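2-hydroxyisocaproyl-CoA dehydratase activator (Clostridium difficile, PDB 4EHU) transfers one electron to (R)-2-hydroxyisocaproyl-CoA dehydratase as it hydrolyses ATP, activating that enzyme of leucine fermentation from a dimer that holds one [4Fe-4S] cluster. Local coordinates at residues S78-H83 with G114-F119; T94-D99 with A105-L110; D134-I139 with T163-A168. One frame throughout, in Å; residues are numbered along the deposited sequence.

Contact 1 (S78-H83 with G114-F119)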
loop_
_atom_site.group_PDB
_atom_site.type_symbol
_atom_site.label_atom_id
_atom_site.label_comp_id
_atom_site.label_asym_id
_atom_site.label_seq_id
_atom_site.Cartn_x
_atom_site.Cartn_y
_atom_site.Cartn_z
ATOM N N SER A 78 -6.757 -14.240 -21.639
ATOM C CA SER A 78 -6.324 -12.984 -21.002
ATOM C C SER A 78 -7.455 -11.956 -20.793
ATOM O O SER A 78 -8.272 -11.703 -21.689
ATOM C CB SER A 78 -5.247 -12.352 -21.881
ATOM O OG SER A 78 -4.971 -11.014 -21.489
ATOM N N GLU A 79 -7.478 -11.334 -19.617
ATOM C CA GLU A 79 -8.476 -10.295 -19.360
ATOM C C GLU A 79 -8.177 -9.015 -20.126
ATOM O O GLU A 79 -9.080 -8.185 -20.306
ATOM C CB GLU A 79 -8.623 -10.006 -17.865
ATOM C CG GLU A 79 -7.464 -9.250 -17.256
ATOM C CD GLU A 79 -7.324 -9.517 -15.761
ATOM O OE1 GLU A 79 -7.545 -8.570 -14.966
ATOM O OE2 GLU A 79 -6.949 -10.659 -15.387
ATOM N N LEU A 80 -6.952 -8.834 -20.610
ATOM C CA LEU A 80 -6.692 -7.678 -21.470
ATOM C C LEU A 80 -7.475 -7.872 -22.750
ATOM O O LEU A 80 -8.150 -6.952 -23.238
ATOM C CB LEU A 80 -5.221 -7.514 -21.830
ATOM C CG LEU A 80 -4.267 -7.041 -20.726
ATOM C CD1 LEU A 80 -4.371 -7.885 -19.464
ATOM C CD2 LEU A 80 -2.824 -7.041 -21.258
ATOM N N SER A 81 -7.389 -9.070 -23.310
ATOM C CA SER A 81 -8.125 -9.353 -24.542
ATOM C C SER A 81 -9.630 -9.301 -24.312
ATOM O O SER A 81 -10.386 -8.773 -25.144
ATOM C CB SER A 81 -7.761 -10.734 -25.091
ATOM O OG SER A 81 -6.357 -10.798 -25.284
ATOM N N CYS A 82 -10.078 -9.866 -23.199
ATOM C CA CYS A 82 -11.507 -9.920 -22.948
ATOM C C CYS A 82 -12.093 -8.524 -22.695
ATOM O O CYS A 82 -13.145 -8.217 -23.239
ATOM C CB CYS A 82 -11.845 -10.870 -21.809
ATOM S SG CYS A 82 -11.594 -12.625 -22.265
ATOM N N HIS A 83 -11.448 -7.678 -21.897
ATOM C CA HIS A 83 -12.006 -6.331 -21.719
ATOM C C HIS A 83 -11.999 -5.551 -23.027
ATOM O O HIS A 83 -12.948 -4.858 -23.328
ATOM C CB HIS A 83 -11.257 -5.544 -20.641
ATOM C CG HIS A 83 -11.683 -5.877 -19.248
ATOM N ND1 HIS A 83 -12.934 -5.580 -18.760
ATOM C CD2 HIS A 83 -10.998 -6.431 -18.218
ATOM C CE1 HIS A 83 -13.018 -5.960 -17.497
ATOM N NE2 HIS A 83 -11.859 -6.496 -17.148
ATOM N N GLY A 114 -8.534 -2.599 -32.590
ATOM C CA GLY A 114 -8.921 -3.049 -31.268
ATOM C C GLY A 114 -7.838 -3.876 -30.612
ATOM O O GLY A 114 -8.064 -4.454 -29.552
ATOM N N ARG A 115 -6.670 -3.936 -31.252
ATOM C CA ARG A 115 -5.534 -4.707 -30.726
ATOM C C ARG A 115 -4.646 -3.899 -29.776
ATOM O O ARG A 115 -4.484 -2.701 -29.921
ATOM C CB ARG A 115 -4.687 -5.216 -31.884
ATOM C CG ARG A 115 -5.525 -5.845 -33.006
ATOM C CD ARG A 115 -4.721 -6.794 -33.866
ATOM N NE ARG A 115 -4.904 -8.174 -33.430
ATOM C CZ ARG A 115 -5.749 -9.036 -33.987
ATOM N NH1 ARG A 115 -6.489 -8.673 -35.027
ATOM N NH2 ARG A 115 -5.844 -10.267 -33.507
ATOM N N LEU A 116 -4.021 -4.576 -28.816
ATOM C CA LEU A 116 -3.217 -3.864 -27.825
ATOM C C LEU A 116 -1.926 -3.304 -28.433
ATOM O O LEU A 116 -1.142 -4.054 -29.039
ATOM C CB LEU A 116 -2.870 -4.800 -26.673
ATOM C CG LEU A 116 -2.360 -4.064 -25.434
ATOM C CD1 LEU A 116 -3.504 -3.397 -24.689
ATOM C CD2 LEU A 116 -1.653 -5.020 -24.530
ATOM N N LEU A 117 -1.739 -1.993 -28.271
ATOM C CA LEU A 117 -0.578 -1.244 -28.743
ATOM C C LEU A 117 0.386 -0.975 -27.612
ATOM O O LEU A 117 1.601 -0.890 -27.819
ATOM C CB LEU A 117 -1.006 0.128 -29.268
ATOM C CG LEU A 117 -1.194 0.328 -30.759
ATOM C CD1 LEU A 117 -1.610 1.764 -31.017
ATOM C CD2 LEU A 117 0.074 -0.012 -31.527
ATOM N N ASN A 118 -0.171 -0.758 -26.422
ATOM C CA ASN A 118 0.628 -0.439 -25.255
ATOM C C ASN A 118 -0.205 -0.748 -24.020
ATOM O O ASN A 118 -1.411 -0.931 -24.112
ATOM C CB ASN A 118 1.080 1.022 -25.301
ATOM C CG ASN A 118 2.282 1.293 -24.408
ATOM O OD1 ASN A 118 2.702 0.432 -23.632
ATOM N ND2 ASN A 118 2.825 2.505 -24.494
ATOM N N PHE A 119 0.429 -0.826 -22.868
ATOM C CA PHE A 119 -0.236 -1.336 -21.687
ATOM C C PHE A 119 0.568 -0.910 -20.479
ATOM O O PHE A 119 1.788 -1.037 -20.482
ATOM C CB PHE A 119 -0.306 -2.871 -21.755
ATOM C CG PHE A 119 -0.823 -3.513 -20.503
ATOM C CD1 PHE A 119 -2.173 -3.447 -20.183
ATOM C CD2 PHE A 119 0.034 -4.178 -19.643
ATOM C CE1 PHE A 119 -2.659 -4.052 -19.039
ATOM C CE2 PHE A 119 -0.452 -4.779 -18.501
ATOM C CZ PHE A 119 -1.803 -4.714 -18.195
#
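Leu80 and Phe119 meet at about a right angle: the leucine reaches out from the first turn of helix 79-90 and lays one methyl on the face of the phenyl ring. That methyl, CD2, sits 3.8 Å from the centroid of the Phe119 ring and only 15° off its normal, a clear CH-pi contact. It is set slightly toward the rim, so that Leu80 CD2 comes within 3.7 Å of Phe119 CE1, while the branch carbon CG comes near the same ring carbon. Phe119 holds its ring there by swinging CG away from its own backbone N (chi1 173°). The same Leu80 methyl also meets Leu116, whose CD2 comes alongside at 4.0 Å from Leu80 CD2. One leucine branch is thus shared between a ring face and a second leucine.

The backbones behind these groups are fixed locally. Ser78 is the N-cap of the helix, and its OG accepts from Leu80 N at 3.1 Å. On the other side the strand carries a classic beta bulge, Leu117 and Asn118 together opposite Lys109. Just past it, Phe119 N donates to Asn118 OD1 over 2.7 Å, with the donor tilted from the carbonyl plane. Both Leu80 and Phe119 also touch Lys106 of the neighbouring strand, whose NZ forms a salt bridge with Glu79, a residue of the nucleotide pocket. With no hydrogen bond between the two segments, the direct contact of helix 79-90 with edge strand 116-122 is apolar packing and a CH-pi contact, in a small patch near the surface.

Contact 2 (T94-D99 with A105-L110)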
loop_
_atom_site.group_PDB
_atom_site.type_symbol
_atom_site.label_atom_id
_atom_site.label_comp_id
_atom_site.label_asym_id
_atom_site.label_seq_id
_atom_site.Cartn_x
_atom_site.Cartn_y
_atom_site.Cartn_z
ATOM N N THR A 94 -13.045 3.050 -29.740
ATOM C CA THR A 94 -12.313 3.064 -28.464
ATOM C C THR A 94 -10.801 2.904 -28.671
ATOM O O THR A 94 -10.355 1.991 -29.375
ATOM C CB THR A 94 -12.793 1.951 -27.517
ATOM O OG1 THR A 94 -14.150 2.178 -27.138
ATOM C CG2 THR A 94 -11.938 1.947 -26.242
ATOM N N ARG A 95 -10.013 3.774 -28.032
ATOM C CA ARG A 95 -8.551 3.716 -28.146
ATOM C C ARG A 95 -7.835 3.655 -26.798
ATOM O O ARG A 95 -6.674 3.233 -26.734
ATOM C CB ARG A 95 -8.019 4.901 -28.949
ATOM C CG ARG A 95 -8.584 5.000 -30.376
ATOM C CD ARG A 95 -8.060 3.914 -31.291
ATOM N NE ARG A 95 -8.556 4.065 -32.658
ATOM C CZ ARG A 95 -9.656 3.486 -33.137
ATOM N NH1 ARG A 95 -10.400 2.703 -32.370
ATOM N NH2 ARG A 95 -10.019 3.689 -34.396
ATOM N N THR A 96 -8.505 4.056 -25.714
ATOM C CA THR A 96 -7.927 3.906 -24.386
ATOM C C THR A 96 -8.941 3.230 -23.472
ATOM O O THR A 96 -10.087 3.671 -23.402
ATOM C CB THR A 96 -7.545 5.291 -23.804
ATOM O OG1 THR A 96 -6.735 5.991 -24.761
ATOM C CG2 THR A 96 -6.792 5.125 -22.494
ATOM N N ILE A 97 -8.548 2.136 -22.820
ATOM C CA ILE A 97 -9.415 1.482 -21.834
ATOM C C ILE A 97 -8.749 1.535 -20.468
ATOM O O ILE A 97 -7.600 1.155 -20.313
ATOM C CB ILE A 97 -9.712 0.006 -22.203
ATOM C CG1 ILE A 97 -10.489 -0.044 -23.516
ATOM C CG2 ILE A 97 -10.519 -0.681 -21.087
ATOM C CD1 ILE A 97 -10.697 -1.502 -24.036
ATOM N N ILE A 98 -9.491 2.014 -19.479
ATOM C CA ILE A 98 -9.021 2.075 -18.118
ATOM C C ILE A 98 -9.849 1.110 -17.314
ATOM O O ILE A 98 -11.033 1.339 -17.108
ATOM C CB ILE A 98 -9.211 3.498 -17.533
ATOM C CG1 ILE A 98 -8.489 4.505 -18.422
ATOM C CG2 ILE A 98 -8.679 3.553 -16.084
ATOM C CD1 ILE A 98 -8.944 6.009 -18.150
ATOM N N ASP A 99 -9.219 0.025 -16.860
ATOM C CA ASP A 99 -9.911 -0.992 -16.087
ATOM C C ASP A 99 -9.471 -0.872 -14.638
ATOM O O ASP A 99 -8.377 -1.275 -14.282
ATOM C CB ASP A 99 -9.550 -2.390 -16.634
ATOM C CG ASP A 99 -9.853 -3.517 -15.653
ATOM O OD1 ASP A 99 -10.838 -3.415 -14.907
ATOM O OD2 ASP A 99 -9.082 -4.528 -15.648
ATOM N N ALA A 105 -5.085 -1.779 -11.453
ATOM C CA ALA A 105 -5.669 -0.885 -12.434
ATOM C C ALA A 105 -4.861 -1.064 -13.687
ATOM O O ALA A 105 -3.624 -1.085 -13.649
ATOM C CB ALA A 105 -5.574 0.550 -11.975
ATOM N N LYS A 106 -5.563 -1.260 -14.790
ATOM C CA LYS A 106 -4.933 -1.526 -16.059
ATOM C C LYS A 106 -5.292 -0.446 -17.041
ATOM O O LYS A 106 -6.454 -0.032 -17.119
ATOM C CB LYS A 106 -5.433 -2.867 -16.604
ATOM C CG LYS A 106 -4.987 -4.075 -15.773
ATOM C CD LYS A 106 -5.597 -5.348 -16.370
ATOM C CE LYS A 106 -4.788 -6.582 -15.941
ATOM N NZ LYS A 106 -5.079 -6.987 -14.534
ATOM N N VAL A 107 -4.313 0.010 -17.807
ATOM C CA VAL A 107 -4.588 0.941 -18.880
ATOM C C VAL A 107 -4.116 0.364 -20.198
ATOM O O VAL A 107 -2.932 0.026 -20.368
ATOM C CB VAL A 107 -3.932 2.308 -18.639
ATOM C CG1 VAL A 107 -4.256 3.249 -19.788
ATOM C CG2 VAL A 107 -4.420 2.888 -17.320
ATOM N N LEU A 108 -5.064 0.224 -21.117
ATOM C CA LEU A 108 -4.816 -0.392 -22.406
ATOM C C LEU A 108 -4.904 0.669 -23.467
ATOM O O LEU A 108 -5.880 1.466 -23.499
ATOM C CB LEU A 108 -5.897 -1.443 -22.714
ATOM C CG LEU A 108 -5.878 -2.769 -21.951
ATOM C CD1 LEU A 108 -6.207 -2.585 -20.478
ATOM C CD2 LEU A 108 -6.897 -3.725 -22.629
ATOM N N LYS A 109 -3.928 0.682 -24.356
ATOM C CA LYS A 109 -4.018 1.493 -25.552
ATOM C C LYS A 109 -4.237 0.549 -26.716
ATOM O O LYS A 109 -3.523 -0.438 -26.867
ATOM C CB LYS A 109 -2.743 2.317 -25.768
ATOM C CG LYS A 109 -2.723 3.050 -27.091
ATOM C CD LYS A 109 -1.501 3.954 -27.221
ATOM C CE LYS A 109 -1.806 5.209 -28.013
ATOM N NZ LYS A 109 -2.078 6.373 -27.122
ATOM N N LEU A 110 -5.240 0.836 -27.534
ATOM C CA LEU A 110 -5.586 -0.040 -28.650
ATOM C C LEU A 110 -5.312 0.657 -29.971
ATOM O O LEU A 110 -5.401 1.886 -30.055
ATOM C CB LEU A 110 -7.080 -0.388 -28.610
ATOM C CG LEU A 110 -7.593 -0.951 -27.289
ATOM C CD1 LEU A 110 -9.091 -1.280 -27.406
ATOM C CD2 LEU A 110 -6.793 -2.187 -26.888
HETATM O O HOH W 1 -3.948 5.366 -25.137
#
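Ile97 and Leu108 form the central hydrogen-bonded pair of this antiparallel ladder: each amide reaches the other's carbonyl over 2.8 Å (Ile97 N to Leu108 O, Leu108 N to Ile97 O). Asp99 and Lys106 form a second such pair at one end, with two reciprocal backbone bonds. At the other, Leu110 N closes on Arg95 O at 2.9 Å. CA-H...O contacts, such as Thr96 CA to Leu108 O at 3.3 Å, fill the gaps between these rungs.

Apolar packing occupies both faces. On one, the ends of Ile97 and Leu110 touch through their CD1 methyls at 3.7 Å, and Val87 of helix 79-90 also packs on Ile97. On the other, Thr96 CG2 and Val107 CG1 lie side by side, and helix 182-204 packs against Ile98 and Val107.

Polar side chains are linked more loosely. A water donates to Thr96 OG1 and accepts from Lys109 NZ, while Thr96 OG1 also bonds Gln207 O. Asp99 and Lys106 run alongside each other, but Lys106 NZ stays 4.8 Å from Asp99 OD2 and forms salt bridges with Asp104 and Glu79.

Here is the beta hairpin of an actin-fold ATPase domain, whose turn carries the ATP-binding residues Gly102, Gln103 and Asp104 and whose Asp99 side chain lies about 4 Å from the bound magnesium.

Contact 3 (D134-I139 with T163-A168). With SF4 (iron/sulfur cluster), chain C; ANP (phosphoaminophosphonic acid-adenylate ester), chain D.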
loop_
_atom_site.group_PDB
_atom_site.type_symbol
_atom_site.label_atom_id
_atom_site.label_comp_id
_atom_site.label_asym_id
_atom_site.label_seq_id
_atom_site.Cartn_x
_atom_site.Cartn_y
_atom_site.Cartn_z
ATOM N N ASP A 134 -12.460 0.409 -0.958
ATOM C CA ASP A 134 -13.162 -0.474 -0.042
ATOM C C ASP A 134 -12.670 -0.195 1.379
ATOM O O ASP A 134 -13.459 -0.144 2.326
ATOM C CB ASP A 134 -12.942 -1.950 -0.419
ATOM C CG ASP A 134 -13.484 -2.295 -1.812
ATOM O OD1 ASP A 134 -14.305 -1.530 -2.362
ATOM O OD2 ASP A 134 -13.078 -3.343 -2.356
ATOM N N VAL A 135 -11.365 0.020 1.520
ATOM C CA VAL A 135 -10.776 0.350 2.820
ATOM C C VAL A 135 -11.332 1.666 3.367
ATOM O O VAL A 135 -11.697 1.757 4.544
ATOM C CB VAL A 135 -9.231 0.436 2.730
ATOM C CG1 VAL A 135 -8.662 1.148 3.931
ATOM C CG2 VAL A 135 -8.627 -0.974 2.611
ATOM N N MET A 136 -11.414 2.696 2.523
ATOM C CA MET A 136 -11.903 3.987 2.982
ATOM C C MET A 136 -13.406 3.966 3.275
ATOM O O MET A 136 -13.852 4.610 4.211
ATOM C CB MET A 136 -11.641 5.055 1.925
ATOM C CG MET A 136 -10.171 5.260 1.640
ATOM S SD MET A 136 -9.246 5.679 3.136
ATOM C CE MET A 136 -7.611 5.220 2.556
ATOM N N ALA A 137 -14.173 3.237 2.463
ATOM C CA ALA A 137 -15.624 3.164 2.666
ATOM C C ALA A 137 -15.927 2.592 4.050
ATOM O O ALA A 137 -16.848 3.053 4.737
ATOM C CB ALA A 137 -16.272 2.303 1.577
ATOM N N LYS A 138 -15.137 1.605 4.456
ATOM C CA LYS A 138 -15.303 0.969 5.755
ATOM C C LYS A 138 -15.039 1.965 6.877
ATOM O O LYS A 138 -15.769 2.015 7.866
ATOM C CB LYS A 138 -14.365 -0.237 5.877
ATOM C CG LYS A 138 -14.513 -1.050 7.153
ATOM C CD LYS A 138 -13.515 -2.206 7.157
ATOM C CE LYS A 138 -13.720 -3.145 8.343
ATOM N NZ LYS A 138 -12.754 -4.289 8.332
ATOM N N ILE A 139 -14.007 2.783 6.713
ATOM C CA ILE A 139 -13.623 3.725 7.758
ATOM C C ILE A 139 -14.631 4.851 7.930
ATOM O O ILE A 139 -14.920 5.274 9.056
ATOM C CB ILE A 139 -12.258 4.336 7.458
ATOM C CG1 ILE A 139 -11.226 3.226 7.348
ATOM C CG2 ILE A 139 -11.856 5.314 8.556
ATOM C CD1 ILE A 139 -9.959 3.684 6.714
ATOM N N THR A 163 -0.040 9.176 -0.672
ATOM C CA THR A 163 -0.495 8.369 -1.782
ATOM C C THR A 163 -0.682 6.902 -1.347
ATOM O O THR A 163 -1.358 6.159 -2.041
ATOM C CB THR A 163 0.511 8.397 -2.959
ATOM O OG1 THR A 163 1.831 8.150 -2.471
ATOM C CG2 THR A 163 0.490 9.749 -3.646
ATOM N N CYS A 164 -0.122 6.529 -0.194
ATOM C CA CYS A 164 -0.229 5.164 0.318
ATOM C C CYS A 164 -1.595 4.957 0.972
ATOM O O CYS A 164 -2.083 5.827 1.706
ATOM C CB CYS A 164 0.876 4.953 1.347
ATOM S SG CYS A 164 0.754 3.444 2.355
ATOM N N THR A 165 -2.218 3.815 0.711
ATOM C CA THR A 165 -3.496 3.486 1.342
ATOM C C THR A 165 -3.435 3.581 2.868
ATOM O O THR A 165 -4.355 4.120 3.506
ATOM C CB THR A 165 -3.931 2.053 0.976
ATOM O OG1 THR A 165 -3.970 1.898 -0.454
ATOM C CG2 THR A 165 -5.291 1.728 1.579
ATOM N N VAL A 166 -2.369 3.057 3.455
ATOM C CA VAL A 166 -2.255 2.983 4.909
ATOM C C VAL A 166 -2.121 4.379 5.500
ATOM O O VAL A 166 -2.823 4.724 6.437
ATOM C CB VAL A 166 -1.059 2.115 5.336
ATOM C CG1 VAL A 166 -0.994 2.057 6.852
ATOM C CG2 VAL A 166 -1.232 0.719 4.722
ATOM N N PHE A 167 -1.208 5.176 4.956
ATOM C CA PHE A 167 -1.041 6.542 5.449
ATOM C C PHE A 167 -2.276 7.406 5.147
ATOM O O PHE A 167 -2.645 8.267 5.949
ATOM C CB PHE A 167 0.219 7.189 4.867
ATOM C CG PHE A 167 1.501 6.539 5.314
ATOM C CD1 PHE A 167 1.655 6.093 6.624
ATOM C CD2 PHE A 167 2.550 6.373 4.430
ATOM C CE1 PHE A 167 2.840 5.497 7.045
ATOM C CE2 PHE A 167 3.745 5.768 4.842
ATOM C CZ PHE A 167 3.894 5.334 6.156
ATOM N N ALA A 168 -2.922 7.175 4.011
ATOM C CA ALA A 168 -4.109 7.952 3.644
ATOM C C ALA A 168 -5.242 7.632 4.619
ATOM O O ALA A 168 -6.024 8.508 4.980
ATOM C CB ALA A 168 -4.535 7.635 2.205
HETATM FE FE1 SF4 C . 0.899 1.820 0.671
HETATM FE FE2 SF4 C . 0.701 -0.686 -0.137
HETATM FE FE3 SF4 C . 3.059 0.679 -0.187
HETATM FE FE4 SF4 C . 0.952 1.169 -1.973
HETATM S S1 SF4 C . 2.204 -0.640 -1.729
HETATM S S2 SF4 C . 2.173 2.623 -0.864
HETATM S S3 SF4 C . -0.772 0.961 -0.567
HETATM S S4 SF4 C . 1.945 0.026 1.574
HETATM P PG ANP D . -9.005 -7.358 -10.576
HETATM O O1G ANP D . -8.397 -8.751 -10.460
HETATM O O2G ANP D . -9.415 -7.084 -12.001
HETATM O O3G ANP D . -8.143 -6.301 -10.007
HETATM P PB ANP D . -11.975 -7.652 -10.049
HETATM O O1B ANP D . -12.651 -8.693 -9.196
HETATM O O2B ANP D . -12.120 -7.813 -11.563
HETATM N N3B ANP D . -10.340 -7.489 -9.506
HETATM P PA ANP D . -14.004 -5.584 -10.275
HETATM O O1A ANP D . -15.074 -6.614 -10.181
HETATM O O2A ANP D . -13.644 -4.940 -11.596
HETATM O O3A ANP D . -12.629 -6.205 -9.682
HETATM O "O5'" ANP D . -14.226 -4.388 -9.226
HETATM C "C5'" ANP D . -14.262 -4.657 -7.820
HETATM C "C4'" ANP D . -14.643 -3.375 -7.086
HETATM O "O4'" ANP D . -15.535 -2.463 -7.711
HETATM C "C3'" ANP D . -14.574 -3.177 -5.583
HETATM O "O3'" ANP D . -13.215 -3.191 -5.124
HETATM C "C2'" ANP D . -15.306 -1.844 -5.393
HETATM O "O2'" ANP D . -14.415 -0.770 -5.043
HETATM C "C1'" ANP D . -15.977 -1.522 -6.728
HETATM N N9 ANP D . -17.446 -1.647 -6.697
HETATM C C8 ANP D . -18.162 -2.790 -6.682
HETATM N N7 ANP D . -19.492 -2.524 -6.714
HETATM C C5 ANP D . -19.613 -1.174 -6.758
HETATM C C6 ANP D . -20.722 -0.219 -6.821
HETATM N N6 ANP D . -21.996 -0.681 -6.815
HETATM N N1 ANP D . -20.421 1.104 -6.870
HETATM C C2 ANP D . -19.161 1.561 -6.877
HETATM N N3 ANP D . -18.098 0.744 -6.812
HETATM C C4 ANP D . -18.267 -0.601 -6.761
#
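The flat peptide group at Thr165 is met at its oxygen by the thioether end of Met136, whose methyl CE stands 3.6 Å from Thr165 O. The other flat group, the Asp134 carboxylate, turns off the same helix as Met136 toward the nucleotide and presents one oxygen to each ribose hydroxyl: O2' of the ADPNP donates to OD1 and O3' donates to OD2, both at 2.8 Å. This two-point grip fixes how the carboxylate is rotated.

Met136 gets its tip across because its chain bends at the second torsion (chi2 -57°). The same methyl then rests 3.9 Å from Ala168 CB, one turn further along helix 165-177. Beside it Val135 CG1 and Thr165 CG2 approach at an oblique angle, 4.2 Å apart, and Phe132 packs on both Thr165 and Ala168.

In this actin-fold ATPase the helix pair lies between two sites: helix 130-140 grips the ribose of the ATP analogue through Asp134, with Lys14, Gly215 and Gln241 among the nucleotide's other partners, and helix 165-177 begins at the [4Fe-4S] cluster, one of which serves the dimer. Cys164 is the N-cap, and its SG binds the iron FE1 at 2.3 Å; with SG anti to its backbone N (chi1 169°), the sulfur also accepts a weak bond from Phe167 N. That N-H and the start of the helix probably help to stabilise negative charge at the cluster. Thr165 OG1 lies 3.3 Å from S3, a cluster sulfide. Cys125 is a further ligand, and Val166 of the second subunit packs on Thr165 close by.

Contacts 1 and 2 are neighbours, their centres about 8 Å apart, and share one mixed sheet: strand 105-110 lies between the edge strand of contact 1 and strand 96-100 of contact 2. Contact 2 is buried and held chiefly by backbone hydrogen bonds, whereas contact 1 is a surface patch of side chains alone, though Leu80 O of its helix packs on Leu108 CD2. Contact 3, whose centre is about 25 Å from that of contact 2 and about 29 Å from that of contact 1, touches neither. It too is buried, yet lacks cross-segment hydrogen bonds; its helices serve nucleotide and cluster, and segment 163-168 meets the second subunit, which touches neither contact 1 nor contact 2.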